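Long-range contacts in EpsJ (Vibrio vulnificus, PDB 2RET), which is a pseudopilin of the type 2 secretion system that forms a binary complex with the pseudopilin EpsI and probably helps build the pseudopilus used in protein export: residues Ser120-Leu125 / Leu153-Tyr158; Lys64-Ala69 / Val88-Lys93; Lys50-Ala55 / Leu143-Ala148; Phe32-Leu37 / Ala69-His74. All blocks are in the same frame, centred on the assembly; numbering follows the deposited sequence.

Contact 1 of 4, residues Ser120-Leu125 / Leu153-Tyr158; sequences SDVEEL and LTLKDY
Two backbone hydrogen bonds join the antiparallel strands 122-130 and 148-155 of the four-stranded sheet, and a third, from Lys156 N to Asp121 O at 3.1 Å, continues the pairing beyond them. The shortest, Glu123 N to Thr154 O at 2.7 Å, runs nearly along the C=O axis. The Lys156 bond is almost straight at its hydrogen but comes from above the carbonyl plane. On the face shared by Val122, Leu125, Leu153 and Leu155, methyl groups lie side by side: Val122 CG2 presses on Leu155 CD2 at a tight 3.5 Å, and Leu125 CD1 rests on Leu153 CD2 at 3.9 Å. Glu123 crosses the Lys156 chain at about a right angle, its OE2 lying 3.3 Å from Lys156 CE, while OE1 meets Thr154 CG2 at 3.5 Å. Around this first shell, Leu97 and Leu119 pack against the apolar face, and Arg17 of helix 10-32 covers Leu155 and bridges to Asp157. At 4.4 Å from Glu123 OE2, Lys156 NZ is beyond a salt bridge, and its ion pair with Glu95 is long and weak. OE2 therefore meets mainly the lysine methylenes, and any charge attraction would add modestly to the backbone bonds and methyl packing.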
# COMPACT_ATOMS: atom_id res chain seq x y z
N SER B 120 -37.18 7.21 5.29
CA SER B 120 -38.54 7.47 4.88
C SER B 120 -38.71 8.94 4.53
O SER B 120 -37.86 9.76 4.81
CB SER B 120 -39.50 7.09 6.01
OG SER B 120 -39.17 7.88 7.14
N ASP B 121 -39.79 9.25 3.86
CA ASP B 121 -40.09 10.61 3.42
C ASP B 121 -38.94 11.29 2.66
O ASP B 121 -38.53 12.43 2.99
CB ASP B 121 -40.55 11.46 4.61
CG ASP B 121 -41.96 11.11 5.08
OD1 ASP B 121 -42.71 10.37 4.38
OD2 ASP B 121 -42.33 11.60 6.15
N VAL B 122 -38.45 10.59 1.64
CA VAL B 122 -37.45 11.12 0.71
C VAL B 122 -38.16 11.21 -0.62
O VAL B 122 -38.60 10.22 -1.13
CB VAL B 122 -36.19 10.24 0.64
CG1 VAL B 122 -35.26 10.68 -0.49
CG2 VAL B 122 -35.43 10.31 1.97
N GLU B 123 -38.30 12.40 -1.16
CA GLU B 123 -39.04 12.55 -2.40
C GLU B 123 -38.16 12.24 -3.62
O GLU B 123 -38.61 11.60 -4.59
CB GLU B 123 -39.60 13.97 -2.50
CG GLU B 123 -40.75 14.23 -1.50
CD GLU B 123 -41.05 15.71 -1.30
OE1 GLU B 123 -40.37 16.57 -1.90
OE2 GLU B 123 -41.99 16.00 -0.53
N GLU B 124 -36.90 12.66 -3.55
CA GLU B 124 -36.04 12.68 -4.72
C GLU B 124 -34.64 12.30 -4.28
O GLU B 124 -34.26 12.51 -3.12
CB GLU B 124 -36.04 14.07 -5.39
CG GLU B 124 -35.48 14.06 -6.81
CD GLU B 124 -35.44 15.43 -7.47
OE1 GLU B 124 -36.40 16.23 -7.31
OE2 GLU B 124 -34.43 15.70 -8.19
N LEU B 125 -33.96 11.67 -5.24
CA LEU B 125 -32.56 11.41 -5.28
C LEU B 125 -32.01 12.09 -6.53
O LEU B 125 -32.45 11.80 -7.61
CB LEU B 125 -32.32 9.88 -5.36
CG LEU B 125 -30.88 9.40 -5.62
CD1 LEU B 125 -29.97 9.82 -4.48
CD2 LEU B 125 -30.81 7.87 -5.88
N LEU B 153 -30.46 14.63 -1.53
CA LEU B 153 -31.78 14.10 -1.13
C LEU B 153 -32.72 15.25 -0.86
O LEU B 153 -32.33 16.25 -0.30
CB LEU B 153 -31.65 13.26 0.14
CG LEU B 153 -30.60 12.13 0.10
CD1 LEU B 153 -30.48 11.46 1.45
CD2 LEU B 153 -31.03 11.14 -0.95
N THR B 154 -33.96 15.11 -1.29
CA THR B 154 -35.04 16.03 -0.99
C THR B 154 -35.94 15.28 0.01
O THR B 154 -36.61 14.29 -0.33
CB THR B 154 -35.81 16.42 -2.27
OG1 THR B 154 -34.88 16.95 -3.22
CG2 THR B 154 -37.00 17.47 -1.97
N LEU B 155 -35.87 15.76 1.25
CA LEU B 155 -36.69 15.28 2.33
C LEU B 155 -37.98 16.12 2.43
O LEU B 155 -37.98 17.32 2.23
CB LEU B 155 -35.93 15.31 3.66
CG LEU B 155 -34.54 14.69 3.81
CD1 LEU B 155 -34.23 14.40 5.29
CD2 LEU B 155 -34.35 13.46 2.93
N LYS B 156 -39.07 15.44 2.75
CA LYS B 156 -40.37 16.05 2.93
C LYS B 156 -40.37 17.14 4.00
O LYS B 156 -40.99 18.18 3.84
CB LYS B 156 -41.38 14.97 3.33
CG LYS B 156 -41.89 14.11 2.16
CD LYS B 156 -43.45 13.93 2.23
CE LYS B 156 -44.14 13.92 0.84
NZ LYS B 156 -45.68 14.12 0.93
N ASP B 157 -39.66 16.86 5.07
CA ASP B 157 -39.57 17.75 6.22
C ASP B 157 -38.39 18.74 6.09
O ASP B 157 -38.57 19.94 6.17
CB ASP B 157 -39.51 16.95 7.53
CG ASP B 157 -38.58 15.73 7.47
OD1 ASP B 157 -37.90 15.46 6.46
OD2 ASP B 157 -38.54 14.99 8.48
N TYR B 158 -37.20 18.25 5.86
CA TYR B 158 -36.01 19.11 5.88
C TYR B 158 -35.67 19.81 4.54
O TYR B 158 -34.89 20.76 4.53
CB TYR B 158 -34.82 18.30 6.40
CG TYR B 158 -34.95 18.02 7.88
CD1 TYR B 158 -34.85 19.05 8.80
CD2 TYR B 158 -35.17 16.74 8.37
CE1 TYR B 158 -34.97 18.82 10.15
CE2 TYR B 158 -35.29 16.49 9.75
CZ TYR B 158 -35.18 17.54 10.63
OH TYR B 158 -35.29 17.34 12.01

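Contact 2 of 4, residues Lys64-Ala69 / Val88-Lys93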
# COMPACT_ATOMS: atom_id res chain seq x y z
N LYS B 64 -34.99 8.46 -9.80
CA LYS B 64 -33.62 8.12 -10.18
C LYS B 64 -33.11 6.99 -9.37
O LYS B 64 -33.53 6.81 -8.22
CB LYS B 64 -32.70 9.31 -10.01
CG LYS B 64 -32.81 10.27 -11.15
CD LYS B 64 -32.22 9.67 -12.42
CE LYS B 64 -32.02 10.74 -13.46
NZ LYS B 64 -33.08 11.76 -13.37
N GLY B 65 -32.24 6.20 -9.98
CA GLY B 65 -31.40 5.25 -9.24
C GLY B 65 -29.94 5.26 -9.62
O GLY B 65 -29.60 5.64 -10.72
N ILE B 66 -29.09 4.81 -8.69
CA ILE B 66 -27.62 4.77 -8.88
C ILE B 66 -27.11 3.38 -8.48
O ILE B 66 -27.68 2.72 -7.60
CB ILE B 66 -26.87 5.96 -8.13
CG1 ILE B 66 -25.43 6.12 -8.61
CG2 ILE B 66 -26.90 5.82 -6.64
CD1 ILE B 66 -24.79 7.45 -8.22
N MSE B 67 -26.08 2.92 -9.18
CA MSE B 67 -25.45 1.65 -8.87
C MSE B 67 -23.99 1.73 -9.19
O MSE B 67 -23.62 2.26 -10.23
CB MSE B 67 -26.11 0.48 -9.62
CG MSE B 67 -25.65 -0.91 -9.08
SE MSE B 67 -26.40 -2.43 -10.05
CE MSE B 67 -25.58 -2.23 -11.83
N PHE B 68 -23.19 1.14 -8.30
CA PHE B 68 -21.74 1.14 -8.42
C PHE B 68 -21.06 0.01 -7.60
O PHE B 68 -21.64 -0.56 -6.67
CB PHE B 68 -21.16 2.53 -8.05
CG PHE B 68 -21.58 3.04 -6.67
CD1 PHE B 68 -22.68 3.89 -6.53
CD2 PHE B 68 -20.86 2.69 -5.53
CE1 PHE B 68 -23.06 4.37 -5.28
CE2 PHE B 68 -21.22 3.16 -4.28
CZ PHE B 68 -22.31 3.99 -4.14
N ALA B 69 -19.81 -0.30 -7.97
CA ALA B 69 -18.96 -1.23 -7.19
C ALA B 69 -18.36 -0.48 -6.02
O ALA B 69 -18.08 0.69 -6.12
CB ALA B 69 -17.87 -1.83 -8.09
N VAL B 88 -23.33 -1.97 -4.67
CA VAL B 88 -24.41 -1.31 -3.94
C VAL B 88 -25.22 -0.38 -4.89
O VAL B 88 -24.71 0.09 -5.88
CB VAL B 88 -23.88 -0.46 -2.75
CG1 VAL B 88 -23.02 -1.31 -1.82
CG2 VAL B 88 -23.14 0.77 -3.25
N GLY B 89 -26.48 -0.16 -4.59
CA GLY B 89 -27.23 0.89 -5.25
C GLY B 89 -28.23 1.60 -4.36
O GLY B 89 -28.46 1.20 -3.25
N TYR B 90 -28.78 2.71 -4.84
CA TYR B 90 -29.78 3.47 -4.08
C TYR B 90 -30.95 3.74 -5.02
O TYR B 90 -30.76 3.91 -6.23
CB TYR B 90 -29.18 4.79 -3.53
CG TYR B 90 -28.22 4.61 -2.38
CD1 TYR B 90 -26.92 4.15 -2.57
CD2 TYR B 90 -28.62 4.85 -1.07
CE1 TYR B 90 -26.06 3.97 -1.49
CE2 TYR B 90 -27.78 4.67 -0.02
CZ TYR B 90 -26.51 4.23 -0.23
OH TYR B 90 -25.71 4.09 0.87
N ARG B 91 -32.14 3.75 -4.47
CA ARG B 91 -33.34 4.06 -5.23
C ARG B 91 -34.40 4.61 -4.30
O ARG B 91 -34.27 4.48 -3.07
CB ARG B 91 -33.85 2.79 -5.89
CG ARG B 91 -34.23 1.75 -4.89
CD ARG B 91 -34.86 0.59 -5.50
NE ARG B 91 -35.51 -0.23 -4.49
CZ ARG B 91 -35.60 -1.55 -4.54
NH1 ARG B 91 -35.08 -2.23 -5.56
NH2 ARG B 91 -36.21 -2.22 -3.57
N ILE B 92 -35.45 5.18 -4.88
CA ILE B 92 -36.62 5.59 -4.11
C ILE B 92 -37.76 4.61 -4.40
O ILE B 92 -38.07 4.31 -5.55
CB ILE B 92 -37.09 7.05 -4.44
CG1 ILE B 92 -35.95 8.06 -4.25
CG2 ILE B 92 -38.36 7.45 -3.59
CD1 ILE B 92 -35.53 8.29 -2.83
N LYS B 93 -38.38 4.11 -3.33
CA LYS B 93 -39.62 3.36 -3.43
C LYS B 93 -40.63 3.91 -2.47
O LYS B 93 -40.43 3.85 -1.27
CB LYS B 93 -39.38 1.90 -3.13
CG LYS B 93 -39.01 1.12 -4.36
CD LYS B 93 -40.25 0.85 -5.18
CE LYS B 93 -39.96 1.07 -6.63
NZ LYS B 93 -41.18 1.08 -7.48
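Phe68 and Val88 each put a group into the crowded position between backbone N and carbonyl carbon, the ring CG of Phe68 with chi1 at 55° and CG2 of Val88, whose CG1 stands anti to the carbonyl carbon (chi1 -55°). Together these torsions bring the Val88 methyl over one face of the ring, CG2 to CE2 only 3.2 Å and CG2 to CZ 3.4 Å. At the next hydrogen-bonded pair, two residues along, Ile66 and Tyr90 lie side by side on the same face of the sheet, and Ile66 CG2 touches Tyr90 CB at 4.0 Å. Strands 64-74 and 79-93 form an antiparallel hairpin with two hydrogen-bonded pairs. Phe68 and Val88 exchange two bonds, each nearly along a C=O axis, and Val88 N to Phe68 O measures 3.0 Å. Between these pairs Met67, a selenomethionine, faces Gly89 with their CA atoms 4.1 Å apart, and Gly89 CA comes to 3.0 Å from Ile66 O, leaving the strands tightly packed here. Helix 10-32 covers the Phe68-Tyr90 face: Phe32 meets both rings, and Tyr90 OH is hydrogen-bonded to Asp31. The contact is thus buried and largely apolar, with the peptides of alternate residues paired across the strands and those between bonded to strands 49-56 and 96-102. The tyrosine hydroxyl holds a helix carboxylate that, with its salt bridge from Arg70, is probably kept ionised.

Contact 3 of 4, residues Lys50-Ala55 / Leu143-Ala148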
# COMPACT_ATOMS: atom_id res chain seq x y z
N LYS B 50 -20.65 -0.68 -17.00
CA LYS B 50 -20.40 0.72 -16.63
C LYS B 50 -19.68 0.80 -15.28
O LYS B 50 -19.84 -0.06 -14.42
CB LYS B 50 -21.69 1.54 -16.54
CG LYS B 50 -22.45 1.80 -17.84
CD LYS B 50 -23.68 2.66 -17.57
CE LYS B 50 -24.64 2.71 -18.75
NZ LYS B 50 -25.30 1.39 -19.10
N LEU B 51 -18.90 1.86 -15.12
CA LEU B 51 -18.36 2.26 -13.82
C LEU B 51 -19.46 2.76 -12.84
O LEU B 51 -19.54 2.29 -11.71
CB LEU B 51 -17.28 3.33 -14.02
CG LEU B 51 -15.88 2.78 -14.22
CD1 LEU B 51 -14.94 3.95 -14.52
CD2 LEU B 51 -15.40 1.95 -12.99
N LEU B 52 -20.29 3.71 -13.28
CA LEU B 52 -21.42 4.27 -12.49
C LEU B 52 -22.70 4.18 -13.33
O LEU B 52 -22.72 4.62 -14.47
CB LEU B 52 -21.23 5.74 -12.11
CG LEU B 52 -20.16 6.20 -11.10
CD1 LEU B 52 -19.76 7.67 -11.38
CD2 LEU B 52 -20.61 6.05 -9.67
N HIS B 53 -23.74 3.60 -12.74
CA HIS B 53 -25.02 3.47 -13.39
C HIS B 53 -25.92 4.51 -12.72
O HIS B 53 -26.00 4.59 -11.52
CB HIS B 53 -25.61 2.05 -13.22
CG HIS B 53 -24.67 0.95 -13.61
ND1 HIS B 53 -24.75 0.28 -14.82
CD2 HIS B 53 -23.63 0.40 -12.95
CE1 HIS B 53 -23.81 -0.64 -14.87
NE2 HIS B 53 -23.12 -0.59 -13.74
N TRP B 54 -26.60 5.28 -13.55
CA TRP B 54 -27.35 6.46 -13.11
C TRP B 54 -28.45 6.73 -14.13
O TRP B 54 -28.19 7.19 -15.23
CB TRP B 54 -26.45 7.69 -12.96
CG TRP B 54 -27.21 8.97 -12.67
CD1 TRP B 54 -27.27 10.10 -13.47
CD2 TRP B 54 -27.99 9.28 -11.52
NE1 TRP B 54 -28.05 11.07 -12.88
CE2 TRP B 54 -28.50 10.59 -11.68
CE3 TRP B 54 -28.34 8.56 -10.38
CZ2 TRP B 54 -29.33 11.18 -10.76
CZ3 TRP B 54 -29.13 9.16 -9.44
CH2 TRP B 54 -29.62 10.46 -9.63
N ALA B 55 -29.69 6.39 -13.77
CA ALA B 55 -30.80 6.53 -14.73
C ALA B 55 -32.12 6.54 -14.02
O ALA B 55 -32.23 6.02 -12.92
CB ALA B 55 -30.78 5.40 -15.78
N LEU B 143 -13.99 4.72 -18.50
CA LEU B 143 -12.57 4.50 -18.22
C LEU B 143 -12.08 5.06 -16.89
O LEU B 143 -11.08 4.60 -16.38
CB LEU B 143 -11.72 5.06 -19.37
CG LEU B 143 -12.01 4.47 -20.75
CD1 LEU B 143 -11.08 5.07 -21.81
CD2 LEU B 143 -11.93 2.95 -20.71
N THR B 144 -12.77 6.05 -16.34
CA THR B 144 -12.34 6.74 -15.13
C THR B 144 -13.59 7.24 -14.36
O THR B 144 -14.65 7.47 -14.95
CB THR B 144 -11.35 7.92 -15.45
OG1 THR B 144 -10.73 8.40 -14.25
CG2 THR B 144 -12.07 9.10 -16.12
N LEU B 145 -13.47 7.37 -13.05
CA LEU B 145 -14.59 7.86 -12.24
C LEU B 145 -14.54 9.37 -12.26
O LEU B 145 -13.50 9.94 -12.58
CB LEU B 145 -14.50 7.35 -10.79
CG LEU B 145 -14.85 5.86 -10.54
CD1 LEU B 145 -14.31 5.43 -9.20
CD2 LEU B 145 -16.39 5.60 -10.63
N PRO B 146 -15.65 10.04 -11.93
CA PRO B 146 -15.55 11.49 -11.73
C PRO B 146 -14.71 11.80 -10.49
O PRO B 146 -14.72 11.00 -9.55
CB PRO B 146 -17.02 11.91 -11.52
CG PRO B 146 -17.64 10.70 -10.91
CD PRO B 146 -17.01 9.56 -11.67
N ALA B 147 -13.99 12.92 -10.48
CA ALA B 147 -13.15 13.29 -9.34
C ALA B 147 -13.98 13.43 -8.02
O ALA B 147 -13.48 13.19 -6.92
CB ALA B 147 -12.37 14.63 -9.66
N ALA B 148 -15.25 13.80 -8.17
CA ALA B 148 -16.19 13.99 -7.06
C ALA B 148 -17.64 13.71 -7.51
O ALA B 148 -17.98 13.79 -8.68
CB ALA B 148 -16.08 15.40 -6.48
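The irregular segment 143-148 passes the start of strand 49-56 without pairing with it, and the nearest CA atoms, those of Leu51 and Leu145, stay 6.9 Å apart. In this pilin-like fold, a long N-terminal helix packed against antiparallel sheets, the contact joins the six-stranded sheet to the connection that leads into strand 148-155 of the four-stranded one. Leu51 has helical backbone angles (phi -68°, psi -52°) whereas Leu52 is extended. The break in strand alternation lets both leucines start out toward the same partner. Leu51 reaches the backbone with one branch, its CD1 lying 3.5 Å from Thr144 N and 3.6 Å from Thr144 O. That carbonyl is not left to the methyl, for it accepts a hydrogen bond from Trp139 NE1, and Thr144 OG1 is bonded to Gly170 O. Leu145 turns CD2 toward both leucines: it sits 4.2 Å from Leu51 CB and 3.8 Å from Leu52 CG, and the Leu52 and Leu145 side chains cross at about a right angle. On the far branch of Leu145, Ile35 adds to the packing. Phe68 and Phe129 also pack on Leu52, and Phe129 touches Pro146 as well, so the apolar cluster draws on both sheets. Leu52 has CG anti to its carbonyl carbon (chi1 -68°), a setting that, with the second torsion, brings its CD1 branch tip to tip with the proline ring. Leu52 CD1 stops 3.3 Å from Pro146 CD, tighter than usual for two carbons.

Contact 4 of 4, residues Phe32-Leu37 / Ala69-His74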
# COMPACT_ATOMS: atom_id res chain seq x y z
N PHE B 32 -20.36 5.71 -0.58
CA PHE B 32 -19.90 6.68 -1.53
C PHE B 32 -18.44 7.10 -1.34
O PHE B 32 -17.80 7.58 -2.30
CB PHE B 32 -20.82 7.89 -1.54
CG PHE B 32 -22.13 7.63 -2.18
CD1 PHE B 32 -22.25 7.66 -3.55
CD2 PHE B 32 -23.26 7.42 -1.42
CE1 PHE B 32 -23.48 7.42 -4.15
CE2 PHE B 32 -24.48 7.14 -2.01
CZ PHE B 32 -24.59 7.16 -3.39
N ARG B 33 -17.90 6.94 -0.14
CA ARG B 33 -16.48 7.18 0.06
C ARG B 33 -15.59 5.99 -0.37
O ARG B 33 -14.37 6.14 -0.45
CB ARG B 33 -16.19 7.55 1.52
CG ARG B 33 -16.71 8.90 1.95
CD ARG B 33 -16.44 9.01 3.41
NE ARG B 33 -16.92 10.21 4.11
CZ ARG B 33 -16.22 11.33 4.27
NH1 ARG B 33 -15.02 11.49 3.75
NH2 ARG B 33 -16.75 12.31 4.99
N GLN B 34 -16.19 4.83 -0.62
CA GLN B 34 -15.45 3.62 -0.95
C GLN B 34 -15.82 3.08 -2.34
O GLN B 34 -15.75 1.87 -2.60
CB GLN B 34 -15.66 2.56 0.15
CG GLN B 34 -15.17 3.08 1.52
CD GLN B 34 -14.61 2.02 2.37
OE1 GLN B 34 -13.38 1.85 2.49
NE2 GLN B 34 -15.50 1.27 2.98
N ILE B 35 -16.14 4.00 -3.24
CA ILE B 35 -16.45 3.66 -4.64
C ILE B 35 -15.21 3.07 -5.32
O ILE B 35 -14.11 3.60 -5.18
CB ILE B 35 -16.94 4.91 -5.45
CG1 ILE B 35 -18.27 5.41 -4.88
CG2 ILE B 35 -17.12 4.57 -6.96
CD1 ILE B 35 -18.96 6.54 -5.73
N ALA B 36 -15.41 1.97 -6.06
CA ALA B 36 -14.30 1.25 -6.66
C ALA B 36 -14.27 1.41 -8.19
O ALA B 36 -15.31 1.47 -8.86
CB ALA B 36 -14.34 -0.23 -6.24
N LEU B 37 -13.06 1.52 -8.72
CA LEU B 37 -12.75 1.55 -10.13
C LEU B 37 -12.90 0.14 -10.69
O LEU B 37 -11.93 -0.56 -10.96
CB LEU B 37 -11.33 2.12 -10.34
CG LEU B 37 -10.96 2.64 -11.73
CD1 LEU B 37 -11.92 3.72 -12.17
CD2 LEU B 37 -9.49 3.15 -11.72
N ALA B 69 -19.81 -0.30 -7.97
CA ALA B 69 -18.96 -1.23 -7.19
C ALA B 69 -18.36 -0.48 -6.02
O ALA B 69 -18.08 0.69 -6.12
CB ALA B 69 -17.87 -1.83 -8.09
N ARG B 70 -18.18 -1.12 -4.87
CA ARG B 70 -17.49 -0.48 -3.79
C ARG B 70 -16.50 -1.44 -3.11
O ARG B 70 -16.70 -2.67 -3.16
CB ARG B 70 -18.49 0.15 -2.78
CG ARG B 70 -19.40 -0.82 -2.05
CD ARG B 70 -19.81 -0.27 -0.70
NE ARG B 70 -18.73 -0.37 0.24
CZ ARG B 70 -18.82 -0.37 1.57
NH1 ARG B 70 -19.96 -0.20 2.23
NH2 ARG B 70 -17.71 -0.49 2.27
N LEU B 71 -15.44 -0.88 -2.51
CA LEU B 71 -14.58 -1.63 -1.59
C LEU B 71 -15.42 -2.09 -0.40
O LEU B 71 -15.90 -1.27 0.37
CB LEU B 71 -13.34 -0.81 -1.12
CG LEU B 71 -12.39 -1.54 -0.12
CD1 LEU B 71 -11.90 -2.94 -0.60
CD2 LEU B 71 -11.17 -0.67 0.29
N GLY B 72 -15.64 -3.38 -0.29
CA GLY B 72 -16.36 -3.96 0.85
C GLY B 72 -15.47 -4.14 2.07
O GLY B 72 -15.84 -3.76 3.18
N TRP B 73 -14.27 -4.68 1.86
CA TRP B 73 -13.26 -4.87 2.92
C TRP B 73 -11.88 -5.33 2.35
O TRP B 73 -11.81 -5.78 1.21
CB TRP B 73 -13.72 -5.90 3.97
CG TRP B 73 -14.17 -7.23 3.42
CD1 TRP B 73 -13.38 -8.29 3.13
CD2 TRP B 73 -15.52 -7.65 3.17
NE1 TRP B 73 -14.14 -9.34 2.67
CE2 TRP B 73 -15.45 -8.97 2.67
CE3 TRP B 73 -16.77 -7.03 3.30
CZ2 TRP B 73 -16.59 -9.69 2.30
CZ3 TRP B 73 -17.92 -7.75 2.92
CH2 TRP B 73 -17.80 -9.08 2.43
N HIS B 74 -10.82 -5.21 3.15
CA HIS B 74 -9.53 -5.86 2.84
C HIS B 74 -9.54 -7.27 3.34
O HIS B 74 -9.96 -7.52 4.47
CB HIS B 74 -8.33 -5.14 3.48
CG HIS B 74 -8.20 -3.71 3.05
ND1 HIS B 74 -8.70 -2.68 3.80
CD2 HIS B 74 -7.68 -3.15 1.93
CE1 HIS B 74 -8.49 -1.54 3.18
NE2 HIS B 74 -7.87 -1.79 2.04
O HOH W 1 -18.00 1.85 -9.55
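The tight part of this contact is a single beta bridge centred on Ile35 and Arg70, by which the loop after helix 10-32 leans on strand 64-74. Leu71 N donates to Gln34 O at 2.8 Å, nearly along the C=O axis, while Ala36 N reaches Ala69 O at 3.0 Å from well above the carbonyl plane. A water extends this backbone bridging, lying 2.8 Å from Ala36 O and accepting from Ala69 N at 3.2 Å. Arg70 CB also presses to 3.2 Å from Gln34 O. The arginine bends back at chi3 (-75°), so that NE and NH2, side-on, both hold Leu71 O, which lies close to the guanidinium plane; the NH2 bond is the shorter at 2.7 Å. Its remaining nitrogen, NH1, forms a salt bridge with Asp31, and the group is thus fixed between helix end and strand. Gln34 NE2 comes to 2.9 Å from Arg70 NH2, with amide and guanidinium planes 52° apart; as modelled both are donors, so the approach is not a hydrogen bond. The other part is looser. Ala36 CB meets Ala69 CB at 4.3 Å. Ala36 and Leu71 are partly exposed, and on this flank Gln34 and Leu71 pack on His74 of the second subunit, a copy of the same protein. Beyond Leu71 the strand is irregular: Gly72 and Trp73 both face Glu84 on the neighbouring strand, the arrangement of a classic beta bulge.

From the N terminus, helix 10-32 leads into the loop 32-37, which contact 4 closes against strand 64-74. Before that closure come 50-55, which opens contact 3, and 64-69, which opens contact 2; contact 4 therefore crosses both, sharing Ala69 with contact 2. The hairpin of contact 2 closes at 88-93, nested within the long loop that contact 3 ends only at 143-148. Contact 1 opens at 120-125 inside that loop and closes after it at 153-158, so contacts 1 and 3 cross. Contact 2 lies within the six-stranded sheet, contact 4 fastens the post-helix loop to it, contact 1 joins two strands of the four-stranded sheet, and contact 3 ties the sheets together.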